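Local coordinates for protein phosphoribosyl-aminoimidazole carboxylase (Aspergillus clavatus, PDB 3K5I) that probably catalyses the ATP-dependent carboxylation of 5-aminoimidazole ribonucleotide to its N5-carboxy form, a step of purine biosynthesis, at residues V50-D56 with G68-F74; Q34-M38 with L362-G366; G135-A139 with S282-C286; V221-P225 with A322-I327; Y240-R244 with M384-E388. All coordinates share one frame; numbering follows the deposited sequence. Where two conformers were deposited one is given.

Contact 1: residues V50-D56 with G68-F74; sequences VNVLDAD and GHVTGSF
The parallel, Rossmann-like sheet of the preATP-grasp domain ends at strand 70-71, whose V70 and T71 pair with L53 and D54 of strand 49-54. V70 N donates to V52 O at 3.1 Å in a nearly straight bond, and V70 O takes a weak one from D54 N. One step earlier a side chain does the work of a carbonyl: V52 N points at H69 ND1, 2.7 Å away and only 6° out of the imidazole plane. Because H69 NE2 is hydrogen-bonded to S64 O, the ring is held at both nitrogens, consistent with a proton on NE2. The ring thus takes up the V52 N-H at the point where N51 and H69 lie alongside each other, ahead of the V70 bridge. L53 carries the apolar side. With CG anti to the backbone N (chi1 -180°), its two methyls lie against successive parts of the other segment, CD1 3.8 Å from V70 CB and CD2 3.9 Å from F74 CA. At the strand end, D54 OD2 comes within 3.8 Å of F74 CE1, the carboxylate turned 77° from the ring, while the same oxygen accepts from G32 N. G72, whose backbone angles call for glycine, gives a weak hydrogen bond from its N to D54 O. Helix 77-84 covers L53 with A79 and L83, and strand 26-30 flanks 49-54 on its other edge, backbone bonds joining N51 and L53 to V27, V29 and G31.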
# COMPACT_ATOMS: atom_id res chain seq x y z
N VAL A 50 -10.55 10.06 -7.89
CA VAL A 50 -10.48 11.01 -6.83
C VAL A 50 -10.08 12.42 -7.31
O VAL A 50 -8.91 12.63 -7.71
CB VAL A 50 -9.81 10.46 -5.55
CG1 VAL A 50 -9.80 11.57 -4.46
CG2 VAL A 50 -10.64 9.26 -5.02
N ASN A 51 -11.04 13.38 -7.31
CA ASN A 51 -10.62 14.76 -7.70
C ASN A 51 -10.25 15.49 -6.42
O ASN A 51 -11.03 15.56 -5.50
CB ASN A 51 -11.69 15.62 -8.32
CG ASN A 51 -12.27 14.94 -9.50
OD1 ASN A 51 -11.55 14.18 -10.12
ND2 ASN A 51 -13.57 15.06 -9.70
N VAL A 52 -9.07 16.06 -6.33
CA VAL A 52 -8.66 16.71 -5.08
C VAL A 52 -8.66 18.22 -5.00
O VAL A 52 -8.28 18.88 -5.93
CB VAL A 52 -7.12 16.34 -4.98
CG1 VAL A 52 -6.47 16.63 -3.66
CG2 VAL A 52 -6.92 14.89 -5.29
N LEU A 53 -9.12 18.78 -3.89
CA LEU A 53 -9.06 20.23 -3.80
C LEU A 53 -7.89 20.65 -2.86
O LEU A 53 -7.88 20.34 -1.66
CB LEU A 53 -10.40 20.82 -3.32
CG LEU A 53 -10.45 22.36 -3.20
CD1 LEU A 53 -9.92 23.18 -4.38
CD2 LEU A 53 -11.81 22.89 -2.72
N ASP A 54 -6.89 21.31 -3.41
CA ASP A 54 -5.78 21.78 -2.59
C ASP A 54 -4.72 22.45 -3.49
O ASP A 54 -4.97 22.66 -4.67
CB ASP A 54 -5.18 20.61 -1.79
CG ASP A 54 -4.32 21.10 -0.62
OD1 ASP A 54 -3.77 22.23 -0.67
OD2 ASP A 54 -4.27 20.32 0.34
N ALA A 55 -3.56 22.80 -2.97
CA ALA A 55 -2.57 23.39 -3.87
C ALA A 55 -2.15 22.42 -4.98
O ALA A 55 -2.35 21.22 -4.89
CB ALA A 55 -1.38 23.80 -3.09
N ASP A 56 -1.59 22.93 -6.07
CA ASP A 56 -1.17 22.07 -7.16
C ASP A 56 -0.02 21.25 -6.71
O ASP A 56 0.80 21.72 -5.91
CB ASP A 56 -0.69 22.78 -8.43
CG ASP A 56 -1.85 23.31 -9.21
OD1 ASP A 56 -3.04 22.93 -8.97
OD2 ASP A 56 -1.46 24.11 -10.05
N GLY A 68 -9.12 15.98 -13.26
CA GLY A 68 -10.18 16.54 -12.42
C GLY A 68 -9.90 17.35 -11.16
O GLY A 68 -10.81 17.84 -10.47
N HIS A 69 -8.63 17.44 -10.80
CA HIS A 69 -8.38 18.15 -9.57
C HIS A 69 -8.76 19.63 -9.76
O HIS A 69 -8.88 20.17 -10.86
CB HIS A 69 -6.86 17.95 -9.23
CG HIS A 69 -6.46 16.52 -9.02
ND1 HIS A 69 -7.12 15.68 -8.15
CD2 HIS A 69 -5.44 15.78 -9.55
CE1 HIS A 69 -6.54 14.49 -8.18
NE2 HIS A 69 -5.51 14.52 -9.02
N VAL A 70 -8.83 20.26 -8.60
CA VAL A 70 -9.09 21.67 -8.57
C VAL A 70 -7.99 22.31 -7.79
O VAL A 70 -7.71 21.94 -6.66
CB VAL A 70 -10.42 21.95 -7.93
CG1 VAL A 70 -10.72 23.45 -8.11
CG2 VAL A 70 -11.45 21.03 -8.65
N THR A 71 -7.38 23.32 -8.40
CA THR A 71 -6.34 24.12 -7.79
C THR A 71 -6.96 25.26 -6.93
O THR A 71 -7.86 25.97 -7.35
CB THR A 71 -5.63 24.79 -8.91
OG1 THR A 71 -5.07 23.72 -9.71
CG2 THR A 71 -4.67 25.74 -8.28
N GLY A 72 -6.49 25.45 -5.70
CA GLY A 72 -7.09 26.48 -4.83
C GLY A 72 -7.16 25.82 -3.44
O GLY A 72 -6.59 24.73 -3.25
N SER A 73 -7.83 26.45 -2.47
CA SER A 73 -7.92 25.93 -1.10
C SER A 73 -9.31 25.43 -0.75
O SER A 73 -10.31 25.89 -1.34
CB SER A 73 -7.57 26.98 0.03
OG SER A 73 -8.10 26.62 1.32
N PHE A 74 -9.30 24.52 0.23
CA PHE A 74 -10.52 23.92 0.79
C PHE A 74 -11.31 24.95 1.67
O PHE A 74 -12.48 24.78 2.05
CB PHE A 74 -10.09 22.62 1.49
CG PHE A 74 -8.83 22.75 2.30
CD1 PHE A 74 -7.58 22.50 1.72
CD2 PHE A 74 -8.88 23.19 3.61
CE1 PHE A 74 -6.40 22.66 2.43
CE2 PHE A 74 -7.68 23.39 4.37
CZ PHE A 74 -6.44 23.08 3.76

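Contact 2: residues Q34-M38 with L362-G366; sequences QLGRM and LYSKG. With AIR (5-aminoimidazole ribonucleotide), chain I.
Q34 leaves the first turn of helix 34-46 and meets Y363 at once: its CB sits over the middle of the phenol ring, 3.3 Å from the centroid and 14° off the normal, a close CH-pi contact. The next atom, CG, stands between the backbone N and the carbonyl carbon (chi1 65°), which keeps the chain over the ring, 3.6 Å from Y363 CE1. A bend at chi2 then brings the amide nearly parallel to the ring, with CD 3.6 Å from O4' of 5-aminoimidazole ribonucleotide. At the tip the two amide atoms divide the work. OE1 accepts from K365 NZ at 2.9 Å, the ammonium standing above the carbonyl plane and not on a lone pair, whereas NE2 donates to a water that lies against O4' and O5' of the nucleotide. K365 NZ also bonds phosphate oxygen O6 at 2.8 Å and reaches K373 O, so Q34, itself part of the nucleotide pocket, helps to position the lysine that holds the phosphate. The helix start adds a direct grip, L35 N donating to the ribose O2' at 2.8 Å. Further along, the extended R37 lays NH1 3.2 Å from S364 CB, and the same nitrogen bonds P59 O. A loop from the C-terminal domain thereby closes on the nucleotide site at the N terminus of helix 34-46. Strand 373-380 backs it through K373, M374 and H376, and N47 of the second subunit bonds L362 O.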
# COMPACT_ATOMS: atom_id res chain seq x y z
N GLN A 34 -1.38 14.51 3.52
CA GLN A 34 -1.07 13.10 3.64
C GLN A 34 -2.24 12.22 3.76
O GLN A 34 -2.24 11.05 3.36
CB GLN A 34 -0.13 12.86 4.81
CG GLN A 34 -0.75 13.18 6.16
CD GLN A 34 -0.38 14.57 6.65
OE1 GLN A 34 -0.10 15.52 5.82
NE2 GLN A 34 -0.30 14.73 7.99
N LEU A 35 -3.28 12.80 4.34
CA LEU A 35 -4.48 12.01 4.60
C LEU A 35 -5.14 11.74 3.27
O LEU A 35 -5.52 10.63 2.96
CB LEU A 35 -5.43 12.74 5.58
CG LEU A 35 -4.99 12.80 7.04
CD1 LEU A 35 -6.12 13.41 7.90
CD2 LEU A 35 -4.50 11.45 7.66
N GLY A 36 -5.30 12.82 2.51
CA GLY A 36 -5.94 12.79 1.23
C GLY A 36 -5.08 11.87 0.50
O GLY A 36 -5.65 11.09 -0.25
N ARG A 37 -3.77 11.90 0.71
CA ARG A 37 -3.00 10.92 -0.10
C ARG A 37 -3.21 9.42 0.20
O ARG A 37 -3.13 8.53 -0.66
CB ARG A 37 -1.52 11.29 -0.02
CG ARG A 37 -0.58 10.53 -0.95
CD ARG A 37 0.87 10.79 -0.51
NE ARG A 37 1.94 10.03 -1.20
CZ ARG A 37 2.75 10.58 -2.09
NH1 ARG A 37 2.57 11.85 -2.46
NH2 ARG A 37 3.73 9.86 -2.61
N MET A 38 -3.39 9.11 1.47
CA MET A 38 -3.59 7.72 1.82
C MET A 38 -4.95 7.35 1.27
O MET A 38 -5.18 6.24 0.78
CB MET A 38 -3.45 7.49 3.33
CG MET A 38 -1.96 7.39 3.52
SD MET A 38 -1.35 7.15 5.18
CE MET A 38 -1.71 8.62 5.84
N LEU A 362 6.43 8.10 3.53
CA LEU A 362 6.84 9.51 3.50
C LEU A 362 5.68 10.17 2.74
O LEU A 362 5.15 9.65 1.75
CB LEU A 362 8.10 9.72 2.65
CG LEU A 362 9.29 9.08 3.37
CD1 LEU A 362 10.54 8.90 2.50
CD2 LEU A 362 9.57 9.96 4.60
N TYR A 363 5.32 11.37 3.22
CA TYR A 363 4.24 12.19 2.68
C TYR A 363 4.46 13.05 1.42
O TYR A 363 3.46 13.61 0.93
CB TYR A 363 3.71 13.13 3.77
CG TYR A 363 3.14 12.29 4.92
CD1 TYR A 363 2.91 12.84 6.18
CD2 TYR A 363 2.84 10.93 4.75
CE1 TYR A 363 2.49 12.02 7.23
CE2 TYR A 363 2.37 10.10 5.83
CZ TYR A 363 2.18 10.66 7.06
OH TYR A 363 1.68 9.93 8.17
N SER A 364 5.68 13.12 0.87
CA SER A 364 5.95 13.96 -0.31
C SER A 364 5.53 15.41 0.09
O SER A 364 5.01 16.14 -0.77
CB SER A 364 5.22 13.48 -1.60
OG SER A 364 6.00 13.72 -2.79
N LYS A 365 5.74 15.86 1.34
CA LYS A 365 5.32 17.23 1.79
C LYS A 365 6.15 18.51 1.57
O LYS A 365 5.75 19.66 1.87
CB LYS A 365 4.71 17.19 3.21
CG LYS A 365 3.25 16.70 3.26
CD LYS A 365 2.79 16.34 4.68
CE LYS A 365 2.82 17.60 5.58
NZ LYS A 365 2.14 17.12 6.83
N GLY A 366 7.35 18.30 1.07
CA GLY A 366 8.22 19.43 0.77
C GLY A 366 9.16 19.81 1.89
O GLY A 366 9.87 18.96 2.44
N1 AIR I . -4.61 16.72 8.57
C2 AIR I . -5.89 17.18 8.55
N3 AIR I . -6.37 17.56 9.73
C4 AIR I . -5.32 17.28 10.59
C5 AIR I . -4.23 16.77 9.90
N6 AIR I . -2.98 16.39 10.34
C1' AIR I . -3.67 16.28 7.51
C2' AIR I . -4.28 16.30 6.09
C3' AIR I . -4.17 17.83 5.92
C4' AIR I . -2.69 17.99 6.30
O4' AIR I . -2.66 17.27 7.55
O2' AIR I . -3.71 15.49 5.05
O3' AIR I . -4.57 18.19 4.61
C5' AIR I . -1.52 18.88 5.92
O5' AIR I . -0.81 19.43 7.06
P AIR I . 0.40 20.46 6.78
O6 AIR I . 1.79 19.89 7.39
O7 AIR I . -0.07 21.71 7.44
O8 AIR I . 0.53 20.59 5.28
O HOH W 1 -0.11 17.57 8.89
O HOH W 2 3.55 7.85 0.91

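Contact 3: residues G135-A139 with S282-C286; sequences GIPMA and SIMLC
L285 is the hydrophobic hub here, flanked by I136 and M138 of the opposing loop. I136 CG2 rests 3.7 Å from L285 CB, the two side chains crossing at a slant. M138 runs beside L285 in the same direction; its first torsion sets CG between the backbone N and the carbonyl carbon (chi1 46°), and bends at chi2 and chi3 curl the thioether back until CE lies 3.9 Å from L285 CD2. A second methionine reaches the opposite way, from strand to loop. M284 passes CG along M138 CA at 3.6 Å and sets its terminal methyl CE 3.6 Å from A139 CB. Both segments belong to the ATP-grasp domain, where strand 283-289 is the outermost strand of the large antiparallel sheet and runs on past C286, which touches ADP, to the magnesium ligand E287. The side chain of A139 also comes within about 4 Å of ADP (nearest atoms), so the loop between helix 124-132 and strand 141-144 joins the strand beside the ADP site. Helix 248-263 closes over I136 and L285 with K260 and A261. Outward of these apolar contacts the backbones meet in one hydrogen bond, L285 N to P137 O, 3.3 Å long, its donor 40° above the carbonyl plane. Further out, P137 CG approaches I283 O to 3.3 Å, and the same carbonyl takes a weak hydrogen bond from K253 NZ.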
# COMPACT_ATOMS: atom_id res chain seq x y z
N GLY A 135 -24.16 14.26 27.13
CA GLY A 135 -23.61 13.49 28.23
C GLY A 135 -22.08 13.33 28.21
O GLY A 135 -21.46 13.01 29.23
N ILE A 136 -21.47 13.55 27.05
CA ILE A 136 -20.03 13.41 26.96
C ILE A 136 -19.17 14.06 28.06
O ILE A 136 -19.22 15.29 28.21
CB ILE A 136 -19.54 13.68 25.52
CG1 ILE A 136 -20.35 12.84 24.54
CG2 ILE A 136 -18.08 13.26 25.32
CD1 ILE A 136 -20.76 11.47 25.04
N PRO A 137 -18.42 13.24 28.80
CA PRO A 137 -17.52 13.70 29.86
C PRO A 137 -16.39 14.32 29.04
O PRO A 137 -16.01 13.78 28.01
CB PRO A 137 -17.06 12.40 30.56
CG PRO A 137 -17.11 11.37 29.50
CD PRO A 137 -18.23 11.80 28.55
N MET A 138 -15.86 15.45 29.51
CA MET A 138 -14.78 16.17 28.85
C MET A 138 -14.33 17.26 29.81
O MET A 138 -15.14 17.82 30.54
CB MET A 138 -15.32 16.96 27.68
CG MET A 138 -16.59 17.76 27.95
SD MET A 138 -17.74 17.85 26.51
CE MET A 138 -16.74 17.17 25.16
N ALA A 139 -13.04 17.56 29.75
CA ALA A 139 -12.37 18.59 30.56
C ALA A 139 -13.11 19.91 30.68
O ALA A 139 -13.69 20.43 29.74
CB ALA A 139 -10.93 18.87 30.04
N SER A 282 -11.38 6.04 34.86
CA SER A 282 -12.59 6.49 34.20
C SER A 282 -12.14 7.16 32.88
O SER A 282 -10.97 7.44 32.63
CB SER A 282 -13.30 7.50 35.08
OG SER A 282 -12.48 8.65 35.06
N ILE A 283 -13.10 7.42 31.99
CA ILE A 283 -12.75 8.01 30.71
C ILE A 283 -13.31 9.34 30.31
O ILE A 283 -14.45 9.74 30.60
CB ILE A 283 -12.76 6.99 29.55
CG1 ILE A 283 -11.95 5.76 29.96
CG2 ILE A 283 -12.04 7.54 28.33
CD1 ILE A 283 -12.12 4.54 29.01
N MET A 284 -12.42 10.02 29.60
CA MET A 284 -12.73 11.34 29.12
C MET A 284 -12.45 11.42 27.62
O MET A 284 -11.56 10.79 27.03
CB MET A 284 -11.88 12.33 29.88
CG MET A 284 -12.38 13.73 29.87
SD MET A 284 -12.32 14.32 31.60
CE MET A 284 -11.17 15.59 31.46
N LEU A 285 -13.29 12.21 27.00
CA LEU A 285 -13.12 12.38 25.58
C LEU A 285 -12.12 13.55 25.52
O LEU A 285 -12.10 14.39 26.43
CB LEU A 285 -14.47 12.74 24.95
CG LEU A 285 -14.25 13.05 23.47
CD1 LEU A 285 -15.21 12.31 22.52
CD2 LEU A 285 -14.40 14.54 23.41
N CYS A 286 -11.22 13.53 24.54
CA CYS A 286 -10.23 14.60 24.38
C CYS A 286 -10.72 15.41 23.18
O CYS A 286 -10.72 16.62 23.20
CB CYS A 286 -8.82 14.08 24.06
SG CYS A 286 -7.79 15.54 23.67

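Contact 4: residues V221-P225 with A322-I327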
# COMPACT_ATOMS: atom_id res chain seq x y z
N VAL A 221 -22.66 0.56 12.29
CA VAL A 221 -21.65 1.32 13.01
C VAL A 221 -20.59 0.28 13.34
O VAL A 221 -20.83 -0.68 14.08
CB VAL A 221 -22.07 2.06 14.30
CG1 VAL A 221 -20.86 2.86 14.79
CG2 VAL A 221 -23.16 3.09 14.02
N LEU A 222 -19.43 0.51 12.74
CA LEU A 222 -18.27 -0.33 12.89
C LEU A 222 -17.18 0.46 13.65
O LEU A 222 -17.37 1.63 13.99
CB LEU A 222 -17.80 -0.78 11.49
CG LEU A 222 -18.88 -1.37 10.59
CD1 LEU A 222 -18.43 -1.58 9.15
CD2 LEU A 222 -19.35 -2.70 11.21
N SER A 223 -16.06 -0.19 13.95
CA SER A 223 -14.96 0.46 14.69
C SER A 223 -13.76 -0.48 14.81
O SER A 223 -13.90 -1.70 14.78
CB SER A 223 -15.40 0.82 16.11
OG SER A 223 -15.55 -0.38 16.86
N TYR A 224 -12.58 0.12 14.97
CA TYR A 224 -11.36 -0.64 15.08
C TYR A 224 -11.03 -0.79 16.54
O TYR A 224 -11.68 -0.13 17.39
CB TYR A 224 -10.24 0.03 14.29
CG TYR A 224 -10.39 0.00 12.75
CD1 TYR A 224 -11.11 1.01 12.09
CD2 TYR A 224 -9.74 -0.95 11.96
CE1 TYR A 224 -11.23 1.05 10.72
CE2 TYR A 224 -9.85 -0.92 10.56
CZ TYR A 224 -10.57 0.05 9.92
OH TYR A 224 -10.64 0.03 8.52
N PRO A 225 -10.04 -1.61 16.88
CA PRO A 225 -9.73 -1.73 18.31
C PRO A 225 -9.20 -0.41 18.91
O PRO A 225 -8.75 0.52 18.20
CB PRO A 225 -8.61 -2.77 18.33
CG PRO A 225 -8.95 -3.67 17.18
CD PRO A 225 -9.39 -2.67 16.09
N ALA A 322 -16.93 -6.82 8.63
CA ALA A 322 -16.43 -6.37 9.92
C ALA A 322 -15.10 -7.07 10.28
O ALA A 322 -14.18 -6.62 10.95
CB ALA A 322 -17.50 -6.78 10.97
N GLN A 323 -15.00 -8.31 9.85
CA GLN A 323 -13.81 -9.12 10.08
C GLN A 323 -12.56 -8.36 9.61
O GLN A 323 -11.47 -8.52 10.18
CB GLN A 323 -13.98 -10.33 9.14
CG GLN A 323 -13.57 -11.69 9.70
CD GLN A 323 -14.62 -12.81 9.63
OE1 GLN A 323 -15.48 -12.94 8.74
NE2 GLN A 323 -14.51 -13.69 10.61
N SER A 324 -12.70 -7.58 8.54
CA SER A 324 -11.59 -6.83 7.94
C SER A 324 -10.98 -5.66 8.71
O SER A 324 -9.96 -5.08 8.28
CB SER A 324 -12.04 -6.33 6.57
OG SER A 324 -12.34 -7.40 5.67
N LEU A 325 -11.62 -5.32 9.82
CA LEU A 325 -11.20 -4.21 10.68
C LEU A 325 -10.60 -4.78 11.95
O LEU A 325 -10.32 -4.09 12.91
CB LEU A 325 -12.41 -3.38 11.06
CG LEU A 325 -13.26 -3.30 9.78
CD1 LEU A 325 -14.61 -2.63 10.00
CD2 LEU A 325 -12.54 -2.40 8.85
N GLU A 326 -10.38 -6.09 11.93
CA GLU A 326 -9.79 -6.75 13.10
C GLU A 326 -8.31 -6.59 12.84
O GLU A 326 -7.89 -6.66 11.67
CB GLU A 326 -10.09 -8.27 13.02
CG GLU A 326 -11.25 -8.74 13.88
CD GLU A 326 -11.86 -10.09 13.49
OE1 GLU A 326 -11.12 -11.01 13.05
OE2 GLU A 326 -13.09 -10.23 13.65
N ILE A 327 -7.54 -6.46 13.91
CA ILE A 327 -6.09 -6.32 13.81
C ILE A 327 -5.41 -7.64 13.53
O ILE A 327 -5.57 -8.61 14.28
CB ILE A 327 -5.59 -5.71 15.11
CG1 ILE A 327 -6.01 -4.25 15.07
CG2 ILE A 327 -4.13 -6.02 15.45
CD1 ILE A 327 -5.62 -3.46 16.38
O HOH W 3 -12.68 -4.21 14.62
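L325 and Y224 give a compact example of one leucine using three of its carbons on two neighbours. With chi1 at -41°, its CG lies anti to the carbonyl carbon, and the branch opens on two sides. CB stands over one face of the Y224 ring, offset toward the rim, 3.9 Å from the centroid and 26° off the normal. CD2 continues across that face to the phenol end, where it lies 3.1 Å from Y224 OH, a tight fit. CD1 turns to L222, reaching its CB at 4.0 Å, the two leucines crossing near a right angle. The hydroxyl of Y224 is also hydrogen-bonded to L305 O, which helps to fix the ring. Beyond it, P225 and I327 slide past each other in opposite senses. I327 is extended at chi2 (178°), which carries CD1 to P225 CG at 3.4 Å, closer than ordinary carbon contact. The polar element is a water that donates to S223 O at 2.8 Å and, weakly, to L325 O, bridging two backbone carbonyls. L325 follows a short 3-10 turn, closed by its own N bonding A322 O, which presents the side chain to the strand. At S324 the loop also meets the second subunit, its OG bonding N357 N there. The loop that follows helix 307-315 is thus laid along the start of strand 221-232, which pairs with strand 206-216, where L222 touches V215 and Y224 touches I213.

Contact 5: residues Y240-R244 with M384-E388; sequences YAPAR and MHEAE
R244 and E388 form the salt bridge of this contact, NH2 to OE1 at 3.0 Å with an almost straight N-H (175°). The carboxylate oxygen lies in the guanidinium plane, yet it is met from 60° out of its own plane, and the two flat groups are turned 76° against each other. A second carboxylate also holds the arginine, NE forming a salt bridge with E228 OE1, and the guanidinium lies over the rim of the Y240 ring, whose CE2 is 3.3 Å from its plane. Two negative partners probably favour its positive charge. Inward, the arginine stem runs across M384 at about a right angle, CD touching CG at 3.5 Å. Bends at chi2 and chi3 lay the methionine alongside both arginine and tyrosine. Its SD stands at the edge of the Y240 ring, 5.5 Å from the centroid, and its CE lies 3.7 Å from Y240 CB. The same methyl comes to 3.1 Å from P242 O, just after the cis peptide that turns the chain out of strand 235-241. Together these make a Met-aromatic contact beside a salt bridge, by which the start of helix 384-399 packs on the end of an ATP-grasp strand.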
# COMPACT_ATOMS: atom_id res chain seq x y z
N TYR A 240 0.32 2.46 19.59
CA TYR A 240 0.49 1.00 19.88
C TYR A 240 -0.87 0.39 19.65
O TYR A 240 -1.89 0.71 20.26
CB TYR A 240 0.91 0.70 21.31
CG TYR A 240 2.21 1.36 21.67
CD1 TYR A 240 2.28 2.73 21.92
CD2 TYR A 240 3.38 0.62 21.69
CE1 TYR A 240 3.47 3.34 22.22
CE2 TYR A 240 4.60 1.26 21.98
CZ TYR A 240 4.63 2.59 22.28
OH TYR A 240 5.88 3.10 22.56
N ALA A 241 -0.91 -0.54 18.72
CA ALA A 241 -2.21 -1.09 18.42
C ALA A 241 -2.18 -2.61 18.49
O ALA A 241 -1.37 -3.24 17.84
CB ALA A 241 -2.58 -0.52 16.99
N PRO A 242 -3.04 -3.20 19.32
CA PRO A 242 -4.03 -2.50 20.13
C PRO A 242 -3.31 -1.92 21.35
O PRO A 242 -2.12 -2.24 21.51
CB PRO A 242 -4.96 -3.64 20.54
CG PRO A 242 -3.98 -4.80 20.68
CD PRO A 242 -2.84 -4.59 19.77
N ALA A 243 -4.02 -1.14 22.17
CA ALA A 243 -3.52 -0.45 23.38
C ALA A 243 -3.00 -1.48 24.40
O ALA A 243 -3.64 -2.51 24.66
CB ALA A 243 -4.67 0.20 24.07
N ARG A 244 -1.84 -1.19 24.97
CA ARG A 244 -1.16 -2.06 25.95
C ARG A 244 -1.64 -1.84 27.41
O ARG A 244 -1.85 -0.69 27.85
CB ARG A 244 0.36 -1.73 25.88
CG ARG A 244 1.09 -2.00 24.53
CD ARG A 244 2.56 -1.51 24.42
NE ARG A 244 2.70 -0.11 24.84
CZ ARG A 244 3.84 0.53 25.15
NH1 ARG A 244 3.84 1.82 25.54
NH2 ARG A 244 5.00 -0.07 25.07
N MET A 384 3.59 -7.67 20.76
CA MET A 384 3.93 -6.26 20.94
C MET A 384 5.39 -6.23 21.36
O MET A 384 6.23 -5.47 20.86
CB MET A 384 3.05 -5.79 22.12
CG MET A 384 2.79 -4.30 22.25
SD MET A 384 2.69 -3.27 20.71
CE MET A 384 0.84 -3.01 20.79
N HIS A 385 5.67 -7.11 22.31
CA HIS A 385 6.98 -7.16 22.86
C HIS A 385 7.92 -7.01 21.69
O HIS A 385 8.76 -6.17 21.60
CB HIS A 385 7.26 -8.48 23.54
CG HIS A 385 8.60 -8.45 24.18
ND1 HIS A 385 8.90 -7.58 25.21
CD2 HIS A 385 9.74 -9.11 23.89
CE1 HIS A 385 10.16 -7.74 25.55
NE2 HIS A 385 10.69 -8.67 24.77
N GLU A 386 7.84 -7.99 20.81
CA GLU A 386 8.77 -8.02 19.69
C GLU A 386 8.73 -6.80 18.76
O GLU A 386 9.79 -6.37 18.24
CB GLU A 386 8.43 -9.29 18.96
CG GLU A 386 9.51 -9.83 18.09
CD GLU A 386 8.93 -10.90 17.18
OE1 GLU A 386 7.96 -11.60 17.57
OE2 GLU A 386 9.49 -10.99 16.07
N ALA A 387 7.53 -6.25 18.55
CA ALA A 387 7.33 -5.04 17.72
C ALA A 387 8.05 -3.91 18.46
O ALA A 387 8.76 -3.09 17.86
CB ALA A 387 5.82 -4.69 17.55
N GLU A 388 7.87 -3.89 19.78
CA GLU A 388 8.54 -2.88 20.60
C GLU A 388 10.07 -2.95 20.46
O GLU A 388 10.78 -1.95 20.35
CB GLU A 388 8.21 -3.10 22.04
CG GLU A 388 6.91 -2.49 22.51
CD GLU A 388 6.47 -3.16 23.80
OE1 GLU A 388 5.32 -2.98 24.24
OE2 GLU A 388 7.28 -3.89 24.41

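How the contacts relate
From the N terminus, contact 2 opens first, at 34-38, and its long loop encloses contact 1, a short loop closed between 50-56 and 68-74 that pairs two strands of the preATP-grasp sheet, as well as contacts 3 and 4. Contact 3 opens at 135-139, contact 4 at 221-225 and contact 5 at 240-244; they close in the same order, at 282-286, 322-327 and 384-388, so each crosses the other two. Contact 2 closes at 362-366, before contact 5, and crosses it. Contacts 3, 4 and 5 all reach the eight-stranded sheet, and contacts 4 and 5 touch through I327 and P242. Contact 2 ties the C-terminal domain to the preATP-grasp domain, contact 5 to the ATP-grasp domain.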